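PDB 4EVQ: putative ABC transporter subunit, substrate-binding component from Rhodopseudomonas palustris, which binds 4-hydroxybenzoate and probably delivers it and related benzoate derivatives to an ABC transporter as its solute-binding component. Local coordinates for residues F345-L350 / V356-A361; L260-D265 / F289-W294. All blocks are in the same frame, centred on the assembly; numbering follows the deposited sequence. Where two conformers were deposited one is given.

Contact 1: F345-L350 / V356-A361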
# COMPACT_ATOMS: atom_id res chain seq x y z
N PHE A 345 0.36 -7.36 10.92
CA PHE A 345 1.46 -7.47 9.97
C PHE A 345 2.09 -8.84 10.12
O PHE A 345 2.41 -9.26 11.22
CB PHE A 345 2.49 -6.36 10.16
CG PHE A 345 1.99 -5.00 9.78
CD1 PHE A 345 2.08 -4.55 8.46
CD2 PHE A 345 1.41 -4.18 10.72
CE1 PHE A 345 1.58 -3.31 8.07
CE2 PHE A 345 0.92 -2.94 10.32
CZ PHE A 345 1.04 -2.49 9.00
N TYR A 346 2.26 -9.52 9.01
CA TYR A 346 2.82 -10.87 8.99
C TYR A 346 4.27 -10.88 8.51
O TYR A 346 4.63 -10.14 7.58
CB TYR A 346 1.98 -11.74 8.05
CG TYR A 346 0.46 -11.61 8.27
CD1 TYR A 346 -0.18 -12.30 9.28
CD2 TYR A 346 -0.32 -10.81 7.45
CE1 TYR A 346 -1.56 -12.18 9.48
CE2 TYR A 346 -1.70 -10.68 7.64
CZ TYR A 346 -2.31 -11.38 8.66
OH TYR A 346 -3.68 -11.29 8.89
N LEU A 347 5.09 -11.72 9.13
CA LEU A 347 6.40 -12.04 8.64
C LEU A 347 6.24 -13.03 7.52
O LEU A 347 5.45 -13.97 7.64
CB LEU A 347 7.25 -12.64 9.78
CG LEU A 347 8.67 -13.07 9.39
CD1 LEU A 347 9.52 -11.85 9.03
CD2 LEU A 347 9.29 -13.88 10.56
N ARG A 348 6.96 -12.82 6.43
CA ARG A 348 6.83 -13.66 5.24
C ARG A 348 8.20 -14.00 4.68
O ARG A 348 9.15 -13.27 4.89
CB ARG A 348 6.06 -12.93 4.13
CG ARG A 348 4.85 -12.16 4.66
CD ARG A 348 4.04 -11.48 3.60
NE ARG A 348 4.85 -10.66 2.71
CZ ARG A 348 4.47 -10.27 1.50
NH1 ARG A 348 3.25 -10.54 1.08
NH2 ARG A 348 5.30 -9.65 0.71
N GLU A 349 8.25 -15.05 3.90
CA GLU A 349 9.44 -15.37 3.12
C GLU A 349 9.01 -15.71 1.71
O GLU A 349 8.01 -16.42 1.51
CB GLU A 349 10.20 -16.59 3.72
CG GLU A 349 11.48 -16.95 2.99
CD GLU A 349 12.21 -18.10 3.64
OE1 GLU A 349 11.86 -18.47 4.77
OE2 GLU A 349 13.14 -18.62 2.99
N LEU A 350 9.76 -15.23 0.73
CA LEU A 350 9.50 -15.62 -0.63
C LEU A 350 10.11 -17.00 -0.84
O LEU A 350 11.31 -17.21 -0.61
CB LEU A 350 10.09 -14.54 -1.55
CG LEU A 350 9.97 -14.58 -3.04
CD1 LEU A 350 8.53 -14.91 -3.41
CD2 LEU A 350 10.49 -13.27 -3.62
N VAL A 356 5.17 -16.83 1.66
CA VAL A 356 4.50 -17.69 2.61
C VAL A 356 4.54 -17.05 3.98
O VAL A 356 5.44 -16.31 4.31
CB VAL A 356 5.09 -19.08 2.64
CG1 VAL A 356 5.01 -19.72 1.26
CG2 VAL A 356 6.49 -19.04 3.09
N ASN A 357 3.52 -17.32 4.77
CA ASN A 357 3.38 -16.77 6.09
C ASN A 357 4.26 -17.50 7.11
O ASN A 357 4.07 -18.67 7.35
CB ASN A 357 1.91 -16.91 6.45
CG ASN A 357 1.51 -16.15 7.69
OD1 ASN A 357 2.32 -15.51 8.36
ND2 ASN A 357 0.20 -16.17 7.98
N LEU A 358 5.18 -16.77 7.72
CA LEU A 358 6.00 -17.31 8.79
C LEU A 358 5.47 -17.00 10.17
O LEU A 358 5.99 -17.51 11.15
CB LEU A 358 7.41 -16.79 8.67
CG LEU A 358 8.15 -17.15 7.41
CD1 LEU A 358 9.56 -16.59 7.51
CD2 LEU A 358 8.16 -18.66 7.21
N GLY A 359 4.43 -16.20 10.26
CA GLY A 359 3.75 -15.94 11.51
C GLY A 359 3.51 -14.46 11.68
O GLY A 359 3.90 -13.66 10.88
N LEU A 360 2.85 -14.11 12.75
CA LEU A 360 2.52 -12.74 13.01
C LEU A 360 3.77 -11.98 13.43
O LEU A 360 4.51 -12.42 14.34
CB LEU A 360 1.51 -12.77 14.15
CG LEU A 360 0.77 -11.51 14.43
CD1 LEU A 360 0.04 -11.09 13.23
CD2 LEU A 360 -0.20 -11.74 15.62
N ALA A 361 4.05 -10.85 12.79
CA ALA A 361 5.11 -9.95 13.19
C ALA A 361 4.59 -8.91 14.18
O ALA A 361 5.22 -8.71 15.22
CB ALA A 361 5.74 -9.25 11.97
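CG anti to the backbone N in Leu347 (chi1 178°) and anti to the carbonyl carbon in Leu358 (chi1 -62°) set these two side chains against each other. Leu347 CD2 thereby rests 3.9 Å from Leu358 CB, and Leu358 CD1 runs on to the CB of Glu349, so Leu358 spans Leu347 and Glu349, alternate residues of the facing strand. The two strands form an antiparallel hairpin interrupted by a classic beta bulge, in which Leu358 and Gly359 both face Leu347. Leu347 is gripped from both: Leu358 N donates to Leu347 O at 2.8 Å, and Leu347 N reaches Gly359 O at 2.9 Å. Near the turn, Glu349 and Val356 form a hydrogen-bonded pair, Glu349 N to Val356 O and Val356 N to Glu349 O. At the far end Ala361 N closes on Phe345 O. The bulge has its own brace, an Asx turn: Asn357 OD1 accepts from Gly359 N at 2.9 Å, the donor lying above the amide plane. Replacing Asn357 with an alanine would probably leave Gly359 N without this acceptor and the bulge freer to shift. Gly359 has backbone angles that would jam a CB against the preceding carbonyl O. In the conformer given, Tyr346 CD1 lies 4.1 Å from Leu360 CD1, the side chains meeting at a slant, while the tyrosine hydroxyl bonds to Arg330 O. The backbone bonds thus set the pairing of this sheet-edge hairpin, and a side-chain amide with a glycine accommodates its extra residue.

Contact 2: L260-D265 / F289-W294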
# COMPACT_ATOMS: atom_id res chain seq x y z
N LEU A 260 4.37 -7.68 5.85
CA LEU A 260 3.25 -7.06 5.14
C LEU A 260 1.96 -7.46 5.83
O LEU A 260 1.84 -8.53 6.41
CB LEU A 260 3.20 -7.51 3.65
CG LEU A 260 2.41 -6.62 2.70
CD1 LEU A 260 3.02 -5.24 2.56
CD2 LEU A 260 2.33 -7.33 1.33
N HIS A 261 0.97 -6.62 5.62
CA HIS A 261 -0.40 -6.81 6.08
C HIS A 261 -1.23 -7.79 5.26
O HIS A 261 -2.40 -7.97 5.52
CB HIS A 261 -1.08 -5.45 6.23
CG HIS A 261 -0.96 -4.59 5.02
ND1 HIS A 261 0.26 -4.08 4.62
CD2 HIS A 261 -1.88 -4.12 4.15
CE1 HIS A 261 0.08 -3.37 3.53
NE2 HIS A 261 -1.20 -3.37 3.23
N TYR A 262 -0.64 -8.42 4.27
CA TYR A 262 -1.31 -9.46 3.48
C TYR A 262 -0.32 -10.55 3.10
O TYR A 262 0.84 -10.26 2.88
CB TYR A 262 -1.92 -8.86 2.19
CG TYR A 262 -2.64 -9.87 1.36
CD1 TYR A 262 -3.84 -10.44 1.78
CD2 TYR A 262 -2.13 -10.25 0.11
CE1 TYR A 262 -4.47 -11.40 1.03
CE2 TYR A 262 -2.78 -11.20 -0.66
CZ TYR A 262 -3.96 -11.76 -0.20
OH TYR A 262 -4.58 -12.71 -0.98
N VAL A 263 -0.80 -11.78 3.06
CA VAL A 263 -0.06 -12.91 2.49
C VAL A 263 -1.08 -13.73 1.73
O VAL A 263 -2.19 -13.90 2.20
CB VAL A 263 0.54 -13.85 3.55
CG1 VAL A 263 1.72 -14.63 2.94
CG2 VAL A 263 0.90 -13.21 4.77
N SER A 264 -0.74 -14.23 0.54
CA SER A 264 -1.79 -14.81 -0.28
C SER A 264 -2.33 -16.09 0.27
O SER A 264 -3.45 -16.44 -0.08
CB SER A 264 -1.38 -14.98 -1.74
OG SER A 264 -0.29 -15.78 -1.78
N ASP A 265 -1.59 -16.74 1.16
CA ASP A 265 -2.01 -17.99 1.76
C ASP A 265 -2.89 -17.86 2.98
O ASP A 265 -3.20 -18.86 3.60
CB ASP A 265 -0.79 -18.94 2.07
CG ASP A 265 0.18 -18.38 3.11
OD1 ASP A 265 -0.13 -17.38 3.75
OD2 ASP A 265 1.27 -19.00 3.33
N PHE A 289 -1.91 -4.93 -3.46
CA PHE A 289 -2.52 -3.78 -4.10
C PHE A 289 -3.91 -4.12 -4.53
O PHE A 289 -4.86 -3.30 -4.34
CB PHE A 289 -1.61 -3.33 -5.26
CG PHE A 289 -0.18 -3.15 -4.83
CD1 PHE A 289 0.19 -2.12 -4.01
CD2 PHE A 289 0.80 -4.03 -5.26
CE1 PHE A 289 1.49 -1.98 -3.56
CE2 PHE A 289 2.10 -3.89 -4.87
CZ PHE A 289 2.45 -2.89 -4.01
N ALA A 290 -4.12 -5.30 -5.10
CA ALA A 290 -5.47 -5.76 -5.42
C ALA A 290 -6.36 -5.87 -4.20
O ALA A 290 -7.53 -5.48 -4.25
CB ALA A 290 -5.41 -7.07 -6.15
N VAL A 291 -5.83 -6.36 -3.08
CA VAL A 291 -6.59 -6.44 -1.85
C VAL A 291 -7.01 -5.06 -1.41
O VAL A 291 -8.16 -4.86 -0.96
CB VAL A 291 -5.75 -7.09 -0.75
CG1 VAL A 291 -6.44 -7.02 0.60
CG2 VAL A 291 -5.46 -8.55 -1.07
N GLN A 292 -6.12 -4.09 -1.46
CA GLN A 292 -6.40 -2.75 -1.03
C GLN A 292 -7.48 -2.10 -1.89
O GLN A 292 -8.31 -1.35 -1.37
CB GLN A 292 -5.12 -1.90 -1.00
CG GLN A 292 -4.15 -2.36 0.09
CD GLN A 292 -2.74 -1.81 -0.01
OE1 GLN A 292 -1.94 -2.04 0.88
NE2 GLN A 292 -2.43 -1.10 -1.08
N GLY A 293 -7.51 -2.39 -3.17
CA GLY A 293 -8.58 -1.92 -4.06
C GLY A 293 -9.89 -2.59 -3.77
O GLY A 293 -10.95 -1.93 -3.73
N TRP A 294 -9.88 -3.88 -3.60
CA TRP A 294 -11.08 -4.60 -3.21
C TRP A 294 -11.68 -4.04 -1.94
O TRP A 294 -12.92 -3.83 -1.84
CB TRP A 294 -10.67 -6.06 -3.01
CG TRP A 294 -11.73 -7.01 -2.49
CD1 TRP A 294 -11.94 -7.33 -1.18
CD2 TRP A 294 -12.60 -7.86 -3.26
NE1 TRP A 294 -12.91 -8.29 -1.10
CE2 TRP A 294 -13.33 -8.65 -2.35
CE3 TRP A 294 -12.85 -8.00 -4.62
CZ2 TRP A 294 -14.31 -9.57 -2.75
CZ3 TRP A 294 -13.78 -8.96 -5.03
CH2 TRP A 294 -14.50 -9.73 -4.10
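Between the two lobes of this periplasmic binding protein, the loop after strand 257-260 meets helix 288-306 in a buried contact beside the ligand pocket. Two neighbouring residues on each side carry it: His261 with Gln292, and Tyr262 with Val291. His261 NE2 donates to Gln292 OE1 at 2.8 Å, with an N-H...O angle of 166°. The bond is planar at both ends, since OE1 sits in the plane of the imidazole, off its edge, and NE2 approaches within the plane of the amide carbonyl. Ring and amide are accordingly almost coplanar, 10° apart, although the side chains themselves cross at about a right angle. His261 reaches the helix with CG tucked between its backbone N and carbonyl carbon, and Gln292 meets it with a chain extended beyond CG. The other end of the amide is held too: Gln292 NE2 donates to Asn113 OD1, which fixes which way the amide is turned.

The second pair is apolar. Val291 CG2 lies over one face of the Tyr262 ring, 3.5 Å from its centroid and 7° off the normal, a well-centred CH-pi contact in which the methyl is nearly equidistant from the six ring carbons. Tyr262 CG is anti to the backbone N, which brings the ring face under Val291 CG2, and its hydroxyl bonds to Asn271 OD1. The successive residues Val291 and Gln292 therefore offer the loop a methyl and a side-chain amide oxygen. Phe289, on the same helix, touches the bound 4-hydroxybenzoate. A straight bond with both planes aligned, joined to a methyl centred on a ring, implies a closely defined placement of loop against helix near the ligand pocket.

Overall arrangement
The two contacts differ in depth and in chemistry. Contact 1 is a hairpin at the edge of the seven-stranded sheet, partly buried, with its centre about 17 Å from that of the chain, and backbone bonds dominate it. Contact 2 lies deeper, about 9 Å from the same centre, and is made wholly by buried side chains. They share a neighbourhood because strand 257-260, which leads into the loop of contact 2, pairs with strand 345-351: Tyr346 N lies 2.8 Å from Leu260 O, a probable hydrogen bond. Asp265 OD2 probably also accepts from Asn357 N, tying Asp265 of the loop to the outer strand.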